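Long-range contacts in putative rRNA methyltransferase (Sorangium cellulosum, PDB 4RWZ), which confers aminoglycoside resistance as a 16S rRNA methyltransferase, probably modifying N1 of an adenine in the 30S ribosomal subunit: residues 1-6 with 79-84; 26-31 with 98-103; 109-114 with 139-144; 178-183 with 208-213. All blocks are in the same frame, centred on the assembly; numbering follows the deposited sequence.

Interaction 1: 1-6 with 79-84; sequences MIVQLG and NALFVV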
loop_
_atom_site.group_PDB
_atom_site.type_symbol
_atom_site.label_atom_id
_atom_site.label_comp_id
_atom_site.label_asym_id
_atom_site.label_seq_id
_atom_site.Cartn_x
_atom_site.Cartn_y
_atom_site.Cartn_z
ATOM N N MET A 1 3.688 14.116 -8.518
ATOM C CA MET A 1 3.911 13.077 -7.501
ATOM C C MET A 1 5.209 13.435 -6.799
ATOM O O MET A 1 6.154 13.856 -7.475
ATOM C CB MET A 1 4.071 11.730 -8.180
ATOM C CG MET A 1 4.284 10.584 -7.214
ATOM S SD MET A 1 4.187 8.915 -7.948
ATOM C CE MET A 1 5.572 8.886 -9.060
ATOM N N ILE A 2 5.283 13.238 -5.483
ATOM C CA ILE A 2 6.495 13.619 -4.747
ATOM C C ILE A 2 7.329 12.370 -4.472
ATOM O O ILE A 2 6.816 11.392 -3.888
ATOM C CB ILE A 2 6.131 14.312 -3.417
ATOM C CG1 ILE A 2 5.274 15.596 -3.630
ATOM C CG2 ILE A 2 7.424 14.629 -2.642
ATOM C CD1 ILE A 2 5.859 16.615 -4.609
ATOM N N VAL A 3 8.575 12.365 -4.938
ATOM C CA VAL A 3 9.484 11.229 -4.760
ATOM C C VAL A 3 10.593 11.604 -3.773
ATOM O O VAL A 3 11.160 12.711 -3.854
ATOM C CB VAL A 3 10.077 10.822 -6.102
ATOM C CG1 VAL A 3 11.210 9.783 -5.938
ATOM C CG2 VAL A 3 8.947 10.218 -6.988
ATOM N N GLN A 4 10.867 10.710 -2.818
ATOM C CA GLN A 4 11.878 10.958 -1.816
ATOM C C GLN A 4 13.190 10.419 -2.334
ATOM O O GLN A 4 13.245 9.269 -2.769
ATOM C CB GLN A 4 11.499 10.308 -0.474
ATOM C CG GLN A 4 12.361 10.829 0.711
ATOM C CD GLN A 4 11.971 12.286 1.091
ATOM O OE1 GLN A 4 10.849 12.721 0.857
ATOM N NE2 GLN A 4 12.913 13.029 1.637
ATOM N N LEU A 5 14.249 11.239 -2.312
ATOM C CA LEU A 5 15.582 10.772 -2.662
ATOM C C LEU A 5 16.565 11.225 -1.586
ATOM O O LEU A 5 17.110 12.345 -1.686
ATOM C CB LEU A 5 16.049 11.356 -4.009
ATOM C CG LEU A 5 15.314 10.964 -5.296
ATOM C CD1 LEU A 5 15.915 11.721 -6.485
ATOM C CD2 LEU A 5 15.310 9.452 -5.570
ATOM N N GLY A 6 16.745 10.412 -0.552
ATOM C CA GLY A 6 17.436 10.855 0.631
ATOM C C GLY A 6 16.675 12.034 1.254
ATOM O O GLY A 6 15.491 11.944 1.510
ATOM N N ASN A 79 14.659 -0.794 -9.325
ATOM C CA ASN A 79 13.242 -1.079 -9.369
ATOM C C ASN A 79 12.521 -0.737 -8.064
ATOM O O ASN A 79 11.443 -1.265 -7.804
ATOM C CB ASN A 79 12.979 -2.533 -9.721
ATOM C CG ASN A 79 13.659 -3.499 -8.759
ATOM O OD1 ASN A 79 14.748 -3.195 -8.212
ATOM N ND2 ASN A 79 13.048 -4.693 -8.585
ATOM N N ALA A 80 13.149 0.100 -7.240
ATOM C CA ALA A 80 12.458 0.586 -6.048
ATOM C C ALA A 80 12.252 2.083 -6.163
ATOM O O ALA A 80 13.108 2.812 -6.674
ATOM C CB ALA A 80 13.261 0.279 -4.784
ATOM N N LEU A 81 11.117 2.535 -5.649
ATOM C CA LEU A 81 10.793 3.959 -5.644
ATOM C C LEU A 81 10.066 4.290 -4.347
ATOM O O LEU A 81 9.240 3.487 -3.884
ATOM C CB LEU A 81 9.846 4.305 -6.810
ATOM C CG LEU A 81 9.573 5.810 -7.019
ATOM C CD1 LEU A 81 10.873 6.487 -7.468
ATOM C CD2 LEU A 81 8.452 5.924 -8.073
ATOM N N PHE A 82 10.337 5.483 -3.793
ATOM C CA PHE A 82 9.674 5.943 -2.544
ATOM C C PHE A 82 8.943 7.255 -2.752
ATOM O O PHE A 82 9.540 8.198 -3.236
ATOM C CB PHE A 82 10.723 6.039 -1.426
ATOM C CG PHE A 82 11.283 4.663 -1.156
ATOM C CD1 PHE A 82 10.587 3.775 -0.342
ATOM C CD2 PHE A 82 12.412 4.245 -1.819
ATOM C CE1 PHE A 82 11.045 2.465 -0.182
ATOM C CE2 PHE A 82 12.882 2.928 -1.675
ATOM C CZ PHE A 82 12.206 2.063 -0.817
ATOM N N VAL A 83 7.659 7.272 -2.408
ATOM C CA VAL A 83 6.721 8.337 -2.760
ATOM C C VAL A 83 6.087 8.908 -1.498
ATOM O O VAL A 83 5.701 8.167 -0.600
ATOM C CB VAL A 83 5.617 7.754 -3.683
ATOM C CG1 VAL A 83 4.439 8.746 -3.889
ATOM C CG2 VAL A 83 6.291 7.368 -5.029
ATOM N N VAL A 84 6.005 10.224 -1.412
ATOM C CA VAL A 84 5.428 10.829 -0.235
ATOM C C VAL A 84 3.945 11.167 -0.480
ATOM O O VAL A 84 3.615 12.059 -1.299
ATOM C CB VAL A 84 6.180 12.170 0.133
ATOM C CG1 VAL A 84 5.621 12.714 1.396
ATOM C CG2 VAL A 84 7.684 11.874 0.285
HETATM O O HOH W 1 3.114 12.221 -4.054
HETATM O O HOH W 2 12.814 6.972 -4.391
#

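Interaction 2: 26-31 with 98-103; sequences RVLIDV and AHTLTL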
loop_
_atom_site.group_PDB
_atom_site.type_symbol
_atom_site.label_atom_id
_atom_site.label_comp_id
_atom_site.label_asym_id
_atom_site.label_seq_id
_atom_site.Cartn_x
_atom_site.Cartn_y
_atom_site.Cartn_z
ATOM N N ARG A 26 5.706 -6.480 -13.520
ATOM C CA ARG A 26 4.734 -6.303 -12.435
ATOM C C ARG A 26 5.036 -5.059 -11.637
ATOM O O ARG A 26 6.166 -4.549 -11.670
ATOM C CB ARG A 26 4.747 -7.523 -11.504
ATOM C CG ARG A 26 4.166 -8.810 -12.163
ATOM C CD ARG A 26 4.354 -10.040 -11.294
ATOM N NE ARG A 26 3.559 -10.034 -10.067
ATOM C CZ ARG A 26 2.265 -10.349 -10.000
ATOM N NH1 ARG A 26 1.605 -10.692 -11.103
ATOM N NH2 ARG A 26 1.629 -10.323 -8.832
ATOM N N VAL A 27 4.022 -4.589 -10.915
ATOM C CA VAL A 27 4.155 -3.453 -10.018
ATOM C C VAL A 27 3.586 -3.799 -8.662
ATOM O O VAL A 27 2.493 -4.377 -8.545
ATOM C CB VAL A 27 3.377 -2.224 -10.557
ATOM C CG1 VAL A 27 3.479 -1.030 -9.573
ATOM C CG2 VAL A 27 3.876 -1.850 -11.956
ATOM N N LEU A 28 4.349 -3.471 -7.622
ATOM C CA LEU A 28 3.912 -3.628 -6.247
ATOM C C LEU A 28 3.869 -2.243 -5.633
ATOM O O LEU A 28 4.776 -1.437 -5.876
ATOM C CB LEU A 28 4.940 -4.499 -5.495
ATOM C CG LEU A 28 4.979 -4.459 -3.987
ATOM C CD1 LEU A 28 3.735 -5.103 -3.360
ATOM C CD2 LEU A 28 6.263 -5.217 -3.491
ATOM N N ILE A 29 2.782 -1.928 -4.920
ATOM C CA ILE A 29 2.741 -0.667 -4.166
ATOM C C ILE A 29 2.488 -1.004 -2.729
ATOM O O ILE A 29 1.543 -1.733 -2.397
ATOM C CB ILE A 29 1.663 0.284 -4.707
ATOM C CG1 ILE A 29 1.972 0.561 -6.207
ATOM C CG2 ILE A 29 1.592 1.581 -3.808
ATOM C CD1 ILE A 29 0.885 1.496 -6.893
ATOM N N ASP A 30 3.320 -0.464 -1.841
ATOM C CA ASP A 30 3.183 -0.739 -0.412
ATOM C C ASP A 30 2.753 0.556 0.262
ATOM O O ASP A 30 3.526 1.483 0.296
ATOM C CB ASP A 30 4.560 -1.184 0.144
ATOM C CG ASP A 30 4.520 -1.535 1.654
ATOM O OD1 ASP A 30 3.529 -2.190 2.088
ATOM O OD2 ASP A 30 5.510 -1.221 2.437
ATOM N N VAL A 31 1.530 0.620 0.799
ATOM C CA VAL A 31 1.013 1.893 1.349
ATOM C C VAL A 31 1.285 1.932 2.833
ATOM O O VAL A 31 1.042 0.929 3.536
ATOM C CB VAL A 31 -0.511 1.967 1.055
ATOM C CG1 VAL A 31 -1.153 3.134 1.773
ATOM C CG2 VAL A 31 -0.667 2.110 -0.406
ATOM N N ALA A 98 -1.091 -1.042 -9.785
ATOM C CA ALA A 98 -0.529 -2.144 -8.959
ATOM C C ALA A 98 -1.087 -3.497 -9.339
ATOM O O ALA A 98 -2.296 -3.653 -9.431
ATOM C CB ALA A 98 -0.755 -1.900 -7.424
ATOM N N HIS A 99 -0.203 -4.475 -9.556
ATOM C CA HIS A 99 -0.625 -5.885 -9.574
ATOM C C HIS A 99 -0.841 -6.355 -8.149
ATOM O O HIS A 99 -1.688 -7.207 -7.904
ATOM C CB HIS A 99 0.458 -6.781 -10.192
ATOM C CG HIS A 99 0.652 -6.551 -11.645
ATOM N ND1 HIS A 99 1.422 -5.523 -12.143
ATOM C CD2 HIS A 99 0.163 -7.220 -12.721
ATOM C CE1 HIS A 99 1.407 -5.573 -13.464
ATOM N NE2 HIS A 99 0.642 -6.582 -13.836
ATOM N N THR A 100 -0.076 -5.773 -7.211
ATOM C CA THR A 100 -0.184 -6.098 -5.779
ATOM C C THR A 100 -0.098 -4.830 -4.952
ATOM O O THR A 100 0.853 -4.044 -5.140
ATOM C CB THR A 100 0.978 -7.029 -5.341
ATOM O OG1 THR A 100 1.057 -8.141 -6.255
ATOM C CG2 THR A 100 0.756 -7.523 -3.904
ATOM N N LEU A 101 -1.053 -4.626 -4.032
ATOM C CA LEU A 101 -1.013 -3.468 -3.131
ATOM C C LEU A 101 -0.955 -4.036 -1.729
ATOM O O LEU A 101 -1.866 -4.751 -1.325
ATOM C CB LEU A 101 -2.302 -2.669 -3.270
ATOM C CG LEU A 101 -2.536 -1.501 -2.301
ATOM C CD1 LEU A 101 -1.539 -0.498 -2.585
ATOM C CD2 LEU A 101 -3.991 -0.980 -2.616
ATOM N N THR A 102 0.092 -3.716 -0.978
ATOM C CA THR A 102 0.251 -4.273 0.362
ATOM C C THR A 102 0.021 -3.221 1.463
ATOM O O THR A 102 0.356 -2.029 1.305
ATOM C CB THR A 102 1.646 -4.925 0.556
ATOM O OG1 THR A 102 2.667 -3.942 0.263
ATOM C CG2 THR A 102 1.793 -6.171 -0.380
ATOM N N LEU A 103 -0.634 -3.652 2.552
ATOM C CA LEU A 103 -0.741 -2.807 3.776
ATOM C C LEU A 103 -0.250 -3.690 4.895
ATOM O O LEU A 103 -0.960 -4.600 5.334
ATOM C CB LEU A 103 -2.183 -2.402 4.056
ATOM C CG LEU A 103 -2.657 -1.363 3.019
ATOM C CD1 LEU A 103 -3.395 -2.110 2.039
ATOM C CD2 LEU A 103 -3.477 -0.220 3.542
#

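Interaction 3: 109-114 with 139-144; sequences SLLSAL and LNQSVF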
loop_
_atom_site.group_PDB
_atom_site.type_symbol
_atom_site.label_atom_id
_atom_site.label_comp_id
_atom_site.label_asym_id
_atom_site.label_seq_id
_atom_site.Cartn_x
_atom_site.Cartn_y
_atom_site.Cartn_z
ATOM N N SER A 109 -6.001 3.824 12.652
ATOM C CA SER A 109 -6.983 4.537 11.824
ATOM C C SER A 109 -7.247 3.824 10.502
ATOM O O SER A 109 -8.389 3.691 10.080
ATOM C CB SER A 109 -6.505 5.946 11.554
ATOM O OG SER A 109 -6.893 6.742 12.654
ATOM N N LEU A 110 -6.168 3.358 9.870
ATOM C CA LEU A 110 -6.262 2.643 8.592
ATOM C C LEU A 110 -6.713 1.246 8.793
ATOM O O LEU A 110 -7.444 0.710 7.957
ATOM C CB LEU A 110 -4.917 2.639 7.877
ATOM C CG LEU A 110 -4.833 1.943 6.496
ATOM C CD1 LEU A 110 -6.020 2.378 5.596
ATOM C CD2 LEU A 110 -3.508 2.357 5.868
ATOM N N LEU A 111 -6.291 0.628 9.885
ATOM C CA LEU A 111 -6.804 -0.671 10.284
ATOM C C LEU A 111 -8.319 -0.602 10.401
ATOM O O LEU A 111 -9.042 -1.466 9.883
ATOM C CB LEU A 111 -6.214 -1.076 11.645
ATOM C CG LEU A 111 -6.773 -2.330 12.332
ATOM C CD1 LEU A 111 -6.563 -3.561 11.457
ATOM C CD2 LEU A 111 -6.113 -2.532 13.717
ATOM N N SER A 112 -8.796 0.414 11.110
ATOM C CA SER A 112 -10.254 0.546 11.236
ATOM C C SER A 112 -10.957 0.694 9.897
ATOM O O SER A 112 -12.030 0.139 9.670
ATOM C CB SER A 112 -10.627 1.761 12.088
ATOM O OG SER A 112 -10.031 1.600 13.346
ATOM N N ALA A 113 -10.365 1.481 9.019
ATOM C CA ALA A 113 -10.951 1.710 7.709
ATOM C C ALA A 113 -11.060 0.373 6.961
ATOM O O ALA A 113 -11.953 0.210 6.128
ATOM C CB ALA A 113 -10.102 2.757 6.896
ATOM N N LEU A 114 -10.145 -0.587 7.205
ATOM C CA LEU A 114 -10.209 -1.864 6.451
ATOM C C LEU A 114 -11.166 -2.871 7.078
ATOM O O LEU A 114 -11.695 -3.806 6.391
ATOM C CB LEU A 114 -8.789 -2.536 6.357
ATOM C CG LEU A 114 -7.764 -1.679 5.587
ATOM C CD1 LEU A 114 -6.321 -2.263 5.877
ATOM C CD2 LEU A 114 -8.024 -1.751 4.106
ATOM N N LEU A 139 -2.961 -7.526 9.417
ATOM C CA LEU A 139 -3.697 -6.679 10.363
ATOM C C LEU A 139 -3.379 -7.122 11.790
ATOM O O LEU A 139 -3.519 -8.299 12.113
ATOM C CB LEU A 139 -5.213 -6.771 10.123
ATOM C CG LEU A 139 -5.732 -6.418 8.715
ATOM C CD1 LEU A 139 -7.255 -6.523 8.661
ATOM C CD2 LEU A 139 -5.231 -5.054 8.301
ATOM N N ASN A 140 -3.021 -6.188 12.662
ATOM C CA ASN A 140 -2.625 -6.571 14.002
ATOM C C ASN A 140 -3.010 -5.380 14.870
ATOM O O ASN A 140 -2.763 -4.225 14.491
ATOM C CB ASN A 140 -1.116 -6.827 13.995
ATOM C CG ASN A 140 -0.575 -7.227 15.344
ATOM O OD1 ASN A 140 -0.564 -6.432 16.272
ATOM N ND2 ASN A 140 -0.149 -8.483 15.463
ATOM N N GLN A 141 -3.662 -5.663 16.003
ATOM C CA GLN A 141 -4.222 -4.622 16.843
ATOM C C GLN A 141 -3.265 -4.047 17.856
ATOM O O GLN A 141 -3.638 -3.154 18.621
ATOM C CB GLN A 141 -5.468 -5.151 17.564
ATOM C CG GLN A 141 -6.569 -5.463 16.610
ATOM C CD GLN A 141 -7.862 -5.710 17.306
ATOM O OE1 GLN A 141 -8.018 -5.387 18.484
ATOM N NE2 GLN A 141 -8.808 -6.297 16.586
ATOM N N SER A 142 -2.024 -4.477 17.811
ATOM C CA SER A 142 -1.003 -3.925 18.715
ATOM C C SER A 142 -0.231 -2.745 18.106
ATOM O O SER A 142 0.707 -2.231 18.724
ATOM C CB SER A 142 -0.059 -5.025 19.226
ATOM O OG SER A 142 0.833 -5.513 18.217
ATOM N N VAL A 143 -0.657 -2.285 16.924
ATOM C CA VAL A 143 -0.038 -1.127 16.279
ATOM C C VAL A 143 -0.331 0.180 17.068
ATOM O O VAL A 143 -1.227 0.236 17.916
ATOM C CB VAL A 143 -0.525 -0.983 14.793
ATOM C CG1 VAL A 143 -0.100 -2.182 13.973
ATOM C CG2 VAL A 143 -2.075 -0.827 14.719
ATOM N N PHE A 144 0.414 1.227 16.728
ATOM C CA PHE A 144 0.241 2.543 17.281
ATOM C C PHE A 144 -1.186 3.017 16.988
ATOM O O PHE A 144 -1.691 2.887 15.852
ATOM C CB PHE A 144 1.217 3.510 16.622
ATOM C CG PHE A 144 1.039 4.927 17.090
ATOM C CD1 PHE A 144 1.222 5.249 18.436
ATOM C CD2 PHE A 144 0.647 5.907 16.217
ATOM C CE1 PHE A 144 1.039 6.539 18.877
ATOM C CE2 PHE A 144 0.455 7.195 16.658
ATOM C CZ PHE A 144 0.639 7.506 17.991
#

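Interaction 4: 178-183 with 208-213; sequences IRTSEI and LLTAEA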
loop_
_atom_site.group_PDB
_atom_site.type_symbol
_atom_site.label_atom_id
_atom_site.label_comp_id
_atom_site.label_asym_id
_atom_site.label_seq_id
_atom_site.Cartn_x
_atom_site.Cartn_y
_atom_site.Cartn_z
ATOM N N ILE A 178 -13.343 -9.975 -1.674
ATOM C CA ILE A 178 -12.495 -10.609 -0.644
ATOM C C ILE A 178 -12.201 -12.070 -0.999
ATOM O O ILE A 178 -13.098 -12.812 -1.376
ATOM C CB ILE A 178 -13.157 -10.547 0.759
ATOM C CG1 ILE A 178 -13.225 -9.074 1.210
ATOM C CG2 ILE A 178 -12.365 -11.368 1.766
ATOM C CD1 ILE A 178 -13.753 -8.845 2.633
ATOM N N ARG A 179 -10.950 -12.456 -0.866
ATOM C CA ARG A 179 -10.520 -13.821 -1.201
ATOM C C ARG A 179 -10.173 -14.606 0.025
ATOM O O ARG A 179 -10.763 -15.626 0.304
ATOM C CB ARG A 179 -9.339 -13.776 -2.162
ATOM C CG ARG A 179 -9.757 -13.215 -3.515
ATOM C CD ARG A 179 -10.863 -14.095 -4.148
ATOM N NE ARG A 179 -11.270 -13.615 -5.472
ATOM C CZ ARG A 179 -12.339 -14.052 -6.131
ATOM N NH1 ARG A 179 -13.133 -14.961 -5.585
ATOM N NH2 ARG A 179 -12.633 -13.555 -7.323
ATOM N N THR A 180 -9.193 -14.144 0.760
ATOM C CA THR A 180 -8.693 -14.871 1.903
ATOM C C THR A 180 -8.915 -14.055 3.165
ATOM O O THR A 180 -8.695 -12.846 3.164
ATOM C CB THR A 180 -7.171 -15.094 1.712
ATOM O OG1 THR A 180 -6.976 -15.997 0.619
ATOM C CG2 THR A 180 -6.500 -15.620 2.976
ATOM N N SER A 181 -9.349 -14.717 4.233
ATOM C CA SER A 181 -9.368 -14.084 5.554
ATOM C C SER A 181 -8.906 -15.167 6.554
ATOM O O SER A 181 -9.640 -16.106 6.826
ATOM C CB SER A 181 -10.771 -13.576 5.869
ATOM O OG SER A 181 -10.858 -12.948 7.137
ATOM N N GLU A 182 -7.691 -15.055 7.082
ATOM C CA GLU A 182 -7.152 -16.101 7.959
ATOM C C GLU A 182 -6.288 -15.559 9.073
ATOM O O GLU A 182 -5.682 -14.512 8.916
ATOM C CB GLU A 182 -6.342 -17.126 7.171
ATOM C CG GLU A 182 -7.081 -17.712 6.000
ATOM C CD GLU A 182 -6.219 -18.621 5.147
ATOM O OE1 GLU A 182 -4.972 -18.576 5.298
ATOM O OE2 GLU A 182 -6.798 -19.376 4.323
ATOM N N ILE A 183 -6.224 -16.274 10.189
ATOM C CA ILE A 183 -5.237 -15.971 11.224
ATOM C C ILE A 183 -3.870 -16.499 10.780
ATOM O O ILE A 183 -3.777 -17.637 10.345
ATOM C CB ILE A 183 -5.612 -16.672 12.538
ATOM C CG1 ILE A 183 -7.044 -16.298 12.923
ATOM C CG2 ILE A 183 -4.614 -16.322 13.650
ATOM C CD1 ILE A 183 -7.169 -14.947 13.519
ATOM N N LEU A 208 -4.619 -12.092 8.099
ATOM C CA LEU A 208 -4.335 -11.838 6.686
ATOM C C LEU A 208 -5.643 -11.664 5.955
ATOM O O LEU A 208 -6.540 -12.492 6.080
ATOM C CB LEU A 208 -3.585 -13.027 6.104
ATOM C CG LEU A 208 -3.481 -13.092 4.584
ATOM C CD1 LEU A 208 -2.590 -11.986 4.014
ATOM C CD2 LEU A 208 -2.963 -14.525 4.172
ATOM N N LEU A 209 -5.809 -10.538 5.265
ATOM C CA LEU A 209 -7.042 -10.325 4.536
ATOM C C LEU A 209 -6.619 -9.982 3.123
ATOM O O LEU A 209 -5.773 -9.117 2.949
ATOM C CB LEU A 209 -7.810 -9.145 5.151
ATOM C CG LEU A 209 -9.128 -8.709 4.507
ATOM C CD1 LEU A 209 -10.129 -9.843 4.651
ATOM C CD2 LEU A 209 -9.603 -7.438 5.238
ATOM N N THR A 210 -7.161 -10.642 2.112
ATOM C CA THR A 210 -6.747 -10.308 0.749
ATOM C C THR A 210 -8.009 -10.117 -0.079
ATOM O O THR A 210 -9.073 -10.629 0.252
ATOM C CB THR A 210 -5.861 -11.408 0.051
ATOM O OG1 THR A 210 -6.670 -12.553 -0.241
ATOM C CG2 THR A 210 -4.640 -11.801 0.910
ATOM N N ALA A 211 -7.923 -9.306 -1.125
ATOM C CA ALA A 211 -9.064 -9.156 -1.998
ATOM C C ALA A 211 -8.601 -8.878 -3.414
ATOM O O ALA A 211 -7.494 -8.364 -3.635
ATOM C CB ALA A 211 -9.983 -8.004 -1.496
ATOM N N GLU A 212 -9.438 -9.217 -4.368
ATOM C CA GLU A 212 -9.084 -9.039 -5.776
ATOM C C GLU A 212 -9.798 -7.819 -6.350
ATOM O O GLU A 212 -10.995 -7.657 -6.131
ATOM C CB GLU A 212 -9.501 -10.291 -6.579
ATOM C CG GLU A 212 -9.198 -10.183 -8.088
ATOM C CD GLU A 212 -9.648 -11.436 -8.866
ATOM O OE1 GLU A 212 -9.954 -12.451 -8.229
ATOM O OE2 GLU A 212 -9.731 -11.390 -10.103
ATOM N N ALA A 213 -9.084 -7.000 -7.115
ATOM C CA ALA A 213 -9.736 -5.851 -7.741
ATOM C C ALA A 213 -10.612 -6.388 -8.854
ATOM O O ALA A 213 -10.127 -7.082 -9.760
ATOM C CB ALA A 213 -8.700 -4.888 -8.294
#

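Interaction 1: 1-6 with 79-84
The N-terminal beta hairpin, built from strands 2-5 and 8-11, meets strand 80-84 at one backbone bridge, V3 with V83. The two strands run at 123° to each other, so direct bonding is confined to the neighbourhood of the crossing. V84 N gives a hydrogen bond to I2 O (2.9 Å), and Q4 N gives one to F82 O (2.9 Å). Each of these carbonyls also receives a CA-H contact, I2 O from V83 and F82 O from V3. Farther out, waters fill in: one accepts from I2 N and donates to V84 O, the other accepts from F82 N and donates to Q4 O. Strand 80-84 is an outermost strand of the Rossmann-like sheet found in class I methyltransferases. It pairs with strand 49-55 inside the sheet, and the hairpin crosses it as an N-terminal addition to that core. The apolar part of the contact gathers around V3, V83 and L81. V3 CG1 packs on L81 CD1 at 3.6 Å, the two side chains at about a right angle. M1 lies across V83, its CG 3.8 Å from V83 CG1, and the bend at chi3 (65°) places CE 4.2 Å from L81 CD2. V84 is touched by two residues: I2 CG2 rests 3.9 Å from V84 CB, while Q4 OE1 comes to 3.3 Å from V84 CG2. The Q4 amide is steadied by NE2, which bonds to G6 O at 2.8 Å, nearly in the amide plane. The ring of F82 packs against helix 62-68, on V64, S65 and A68.

Interaction 2: 26-31 with 98-103
D30 and T102 sit side by side in the tight, buried half of this parallel pairing, where T102 OG1 donates to D30 OD1 at 2.7 Å. A chi1 of 56° sets that hydroxyl between the backbone N and the carbonyl carbon of T102, and it meets the carboxylate oxygen from above its plane. T102 CG2 rests 3.7 Å from L28 CD1. On the other face of the sheet L101 CD1 packs 3.5 Å from V31 CG2 and also against I29 CB, and this face packs on through I29 CD1 to A98 CB (3.8 Å), toward the corner at H99. Regular backbone bonds from I29 N, T102 N and V31 N hold the register. Toward the exposed R26 the pairing is less regular: the chain turns at H99, and V27 O is shared by two donors, T100 N at 3.2 Å and H99 N at 2.9 Å, the latter bond bent (134°). V27 N in turn bonds to H99 ND1 (3.0 Å), tilted from the ring plane. R26 lays CG over the centre of that ring, 4.2 Å from its centroid, a CH-pi contact. In class I methyltransferases the strand corresponding to 26-31 leads into a glycine-rich turn at the cofactor site; here D30 OD2 is hydrogen-bonded to T33 OG1. Both strands are central to the sheet: strand 49-55 flanks 26-31, strand 133-139 flanks 98-104, and helix 37-45 packs on L28, D30 and T102.

Interaction 3: 109-114 with 139-144
L111 carries its CG anti to the backbone N (chi1 172°), while L139 has CG anti to the carbonyl carbon (chi1 -57°); both side chains set out toward the other segment and meet obliquely. The branch that meets L139 is L111 CD1, set 3.7 Å from both L139 CB and L139 CD2. L139 CD2 also reaches L114 CD1, three residues on in the helix, at 3.9 Å. The other branch of L111 turns to the loop: its CD2 lies 3.8 Å from N140 O and 4.1 Å from Q141 CG, with V143 CG2 at the margin. No hydrogen bond joins the two segments, so this is apolar packing of a helix on the end of a strand and the type I turn from N140 to V143. That turn holds its own shape. N140 OD1 accepts from S142 N (2.9 Å), an Asx turn, and from S142 OG (2.6 Å), the two donors coming from opposite faces of the amide plane. Around the contact, helix 119-127 packs on L114 through L122 and L125, and L155 touches L111. N140 ND2 is bonded to T206 ahead of strand 207-213, and S109 N near the start of helix 108-115 bonds to D146.

Interaction 4: 178-183 with 208-213
R179 and E212 form a salt bridge in which NE and NH2 share one carboxylate oxygen: NH2 reaches E212 OE1 at 3.0 Å, and NE adds a longer, bent bond to the same OE1 at 3.3 Å. Both come from one face of the carboxylate, whose plane is turned 40° from the guanidinium. The bend at chi2 (-60°) sets CD of the otherwise stretched arginine, while the E212 chain runs out extended. Next to this bridge R179 N bonds to T210 O at 2.8 Å. Two residues, R179 and T180, stand against the single T210, a classic beta bulge in this antiparallel pair at the edge of the methyltransferase sheet. T180 N, the second NH of the bulge, gives a bent bond to the side-chain T210 OG1 (3.1 Å), which chi1 of 70° sets between the backbone N and the carbonyl carbon of T210; T210 N donates to T180 O (2.9 Å). Past the bulge, E182 and L208 form a hydrogen-bonded pair with both backbone bonds made. On the face with T180, its CG2 touches L208 CD2 at 3.9 Å. On the other face L209 CD1 meets I178 CG2 and S181 CB, each at 4.0 Å. Helix 160-172 covers this second face, with Y171 on I178 and L209 and L163 on S181.

In the fold
Starting from the N terminus, interaction 1 closes a loop of 72 residues and ties the N-terminal hairpin to the outermost strand 80-84. Interaction 2 closes one of 66, joining central strands 26-31 and 98-104, and the two cross, because 26-31 lies inside the first loop and 98-103 beyond it. Interactions 3 and 4 follow in series, each spanning 24 residues; most of the last span is not modelled. Interaction 4 pairs strands at the sheet's other edge, its centre about 28 Å from that of interaction 1. Interaction 3 packs helix 108-115 on the end of sheet strand 133-139 and the loop after it, and touches two others: L103 of interaction 2 packs on L110 and L114, and L139 packs on L209 of interaction 4.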